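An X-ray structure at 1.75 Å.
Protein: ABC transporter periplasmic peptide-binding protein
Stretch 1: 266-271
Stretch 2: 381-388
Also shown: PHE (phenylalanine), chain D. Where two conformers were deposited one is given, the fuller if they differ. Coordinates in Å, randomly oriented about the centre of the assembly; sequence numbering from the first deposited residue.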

# COMPACT_ATOMS: atom_id res chain seq x y z
N ALA A 266 3.99 -15.50 -2.62
CA ALA A 266 4.14 -14.06 -2.52
C ALA A 266 5.58 -13.71 -2.21
O ALA A 266 6.25 -14.40 -1.43
N HIS A 267 6.04 -12.63 -2.83
CA HIS A 267 7.36 -12.07 -2.55
C HIS A 267 8.42 -13.14 -2.34
O HIS A 267 8.89 -13.33 -1.22
N PRO A 268 8.80 -13.85 -3.42
CA PRO A 268 9.85 -14.88 -3.33
C PRO A 268 11.19 -14.29 -2.87
O PRO A 268 11.57 -13.20 -3.29
N SER A 269 11.88 -15.01 -2.00
CA SER A 269 13.17 -14.54 -1.48
C SER A 269 14.25 -14.49 -2.57
O SER A 269 14.51 -15.47 -3.25
N SER A 270 14.88 -13.32 -2.70
CA SER A 270 15.91 -13.10 -3.71
C SER A 270 16.91 -14.23 -3.77
O SER A 270 17.28 -14.67 -4.85
N ALA A 271 17.36 -14.67 -2.60
CA ALA A 271 18.43 -15.66 -2.53
C ALA A 271 18.02 -16.95 -3.22
O ALA A 271 18.86 -17.74 -3.63
N VAL A 381 9.68 -9.11 6.60
CA VAL A 381 9.25 -9.80 5.39
C VAL A 381 9.71 -9.05 4.15
O VAL A 381 9.95 -7.84 4.19
N SER A 382 9.81 -9.77 3.03
CA SER A 382 10.17 -9.19 1.74
C SER A 382 9.04 -8.31 1.18
O SER A 382 7.88 -8.70 1.21
N ARG A 383 9.39 -7.12 0.67
CA ARG A 383 8.43 -6.25 -0.00
C ARG A 383 9.00 -5.91 -1.36
O ARG A 383 10.21 -6.06 -1.59
N ILE A 384 8.16 -5.44 -2.27
CA ILE A 384 8.62 -5.06 -3.59
C ILE A 384 9.78 -4.08 -3.49
O ILE A 384 10.77 -4.20 -4.20
N TYR A 385 9.64 -3.09 -2.62
CA TYR A 385 10.63 -2.02 -2.54
C TYR A 385 11.86 -2.39 -1.71
O TYR A 385 12.83 -1.65 -1.68
N ASN A 386 11.82 -3.54 -1.05
CA ASN A 386 12.95 -3.98 -0.24
C ASN A 386 12.89 -5.47 0.09
O ASN A 386 12.21 -5.88 1.02
N PRO A 387 13.66 -6.29 -0.75
CA PRO A 387 13.48 -7.73 -0.48
C PRO A 387 14.19 -8.31 0.76
O PRO A 387 13.97 -9.46 1.09
N ASN A 388 15.03 -7.53 1.42
CA ASN A 388 15.69 -7.99 2.63
C ASN A 388 16.12 -6.86 3.56
O ASN A 388 17.29 -6.48 3.59

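This is a small, water-mediated contact between two loops, in which one histidine, His267, supplies most of the first stretch's buried surface and four waters make the polar links that no clear direct hydrogen bond provides. The two stretches bury only 285 Å² between them, and His267 is the centrepiece. Its backbone, at phi/psi 40/70, lies in the left-handed region, its CA-to-CB bond points toward the second stretch, and chi1 near m with chi2 at -85° lays the imidazole against Ser382, Arg383 and Ile384. One ring face is covered by Ser382 O, 3.4 Å from His267 CG, and by Arg383 NH1, 3.3 Å from His267 NE2. The aliphatic part of Ile384 adds a looser touch, with its CG1 3.9 Å from His267 CE1; that side chain, in the mt rotamer, leaves its CA sideways.

Both imidazole nitrogens find water. Water 1 lies 3.0 Å from His267 NE2 and accepts from Arg383 NH2 at 2.8 Å, while water 2 sits 2.8 Å from His267 ND1 and 2.9 Å from Ser382 OG. Ser382 points toward the first stretch in the t rotamer, and its hydroxyl also reaches water 3, with OG 3.0 Å from that oxygen. Water 3 donates to Pro268 O at 2.5 Å, so a single serine hydroxyl connects with both the histidine ring and the neighbouring backbone through solvent.

Arg383 starts away from the first stretch, but chi1 to chi3, all m, curl its end back toward His267. The guanidinium is held from within its own stretch by NH1 donating to Ser382 O at 3.1 Å, and it serves the bound phenylalanine at the same time: NE donates to PHE O at 3.0 Å and NH2 to PHE OXT at 3.0 Å. Tyr385, with chi1 in p, lies beyond reach of the first stretch and gives its OH to PHE O at 2.6 Å. The type I turn from Arg383 to Asn386, closed by Asn386 N to Arg383 O at 3.0 Å, carries both of these ligand-binding residues.

At the far end, Ser270 and Pro387 point toward each other, the m rotamer of the serine placing OG 3.3 Å from Pro387 CB. Here too water joins the backbones: water 4 donates to Pro387 O at 2.8 Å and accepts a weak bond from Ser270 N at 3.3 Å. The design rule is economical: one well-placed ring, an arginine shared with the ligand, and ordered water in the gaps.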

# COMPACT_ATOMS: atom_id res chain seq x y z
CB ALA A 266 3.22 -13.52 -1.42
CB HIS A 267 7.29 -11.17 -1.32
CG HIS A 267 6.25 -10.09 -1.41
ND1 HIS A 267 6.49 -8.88 -2.02
CD2 HIS A 267 4.97 -10.05 -0.97
CE1 HIS A 267 5.40 -8.14 -1.96
NE2 HIS A 267 4.47 -8.82 -1.32
CB PRO A 268 9.96 -15.41 -4.76
CG PRO A 268 9.37 -14.36 -5.61
CD PRO A 268 8.28 -13.75 -4.79
CB SER A 269 13.63 -15.43 -0.33
OG SER A 269 12.71 -15.41 0.75
CB SER A 270 16.69 -11.84 -3.40
OG SER A 270 15.83 -10.80 -3.03
CB ALA A 271 18.80 -15.94 -1.09
CB VAL A 381 7.73 -9.92 5.35
CG1 VAL A 381 7.24 -10.95 6.35
CG2 VAL A 381 7.11 -8.56 5.63
CB SER A 382 10.50 -10.31 0.75
OG SER A 382 10.76 -9.78 -0.53
CB ARG A 383 8.21 -4.94 0.77
CG ARG A 383 8.19 -5.05 2.28
CD ARG A 383 7.06 -5.95 2.76
NE ARG A 383 5.76 -5.52 2.28
CZ ARG A 383 4.82 -6.36 1.82
NH1 ARG A 383 5.05 -7.66 1.74
NH2 ARG A 383 3.65 -5.88 1.41
CB ILE A 384 7.51 -4.41 -4.40
CG1 ILE A 384 6.35 -5.38 -4.56
CG2 ILE A 384 8.03 -3.97 -5.76
CD1 ILE A 384 5.12 -4.74 -5.15
CB TYR A 385 9.98 -0.75 -2.00
CG TYR A 385 9.14 -0.96 -0.77
CD1 TYR A 385 9.72 -0.94 0.49
CD2 TYR A 385 7.78 -1.18 -0.87
CE1 TYR A 385 8.96 -1.13 1.62
CE2 TYR A 385 7.01 -1.38 0.27
CZ TYR A 385 7.60 -1.35 1.51
OH TYR A 385 6.85 -1.53 2.64
CB ASN A 386 13.05 -3.15 1.05
CG ASN A 386 14.35 -3.41 1.79
OD1 ASN A 386 14.99 -4.44 1.60
ND2 ASN A 386 14.73 -2.48 2.65
CB PRO A 387 13.99 -8.41 -1.75
CG PRO A 387 15.10 -7.56 -2.19
CD PRO A 387 14.60 -6.17 -1.97
CB ASN A 388 16.91 -8.87 2.28
CG ASN A 388 17.38 -9.73 3.44
OD1 ASN A 388 17.05 -9.47 4.61
ND2 ASN A 388 18.16 -10.76 3.13
N PHE D . 1.97 -0.47 2.21
CA PHE D . 3.23 -0.97 2.76
C PHE D . 3.49 -2.37 2.26
O PHE D . 4.64 -2.75 2.04
CB PHE D . 3.15 -1.01 4.28
CG PHE D . 3.17 0.33 4.93
CD1 PHE D . 4.12 1.27 4.57
CD2 PHE D . 2.25 0.64 5.91
CE1 PHE D . 4.15 2.50 5.17
CE2 PHE D . 2.28 1.87 6.51
CZ PHE D . 3.23 2.81 6.15
OXT PHE D . 2.56 -3.15 2.07
O HOH W 1 2.04 -7.38 -0.25
O HOH W 2 9.12 -9.01 -2.83
O HOH W 3 12.59 -11.08 -2.46
O HOH W 4 14.41 -12.14 0.35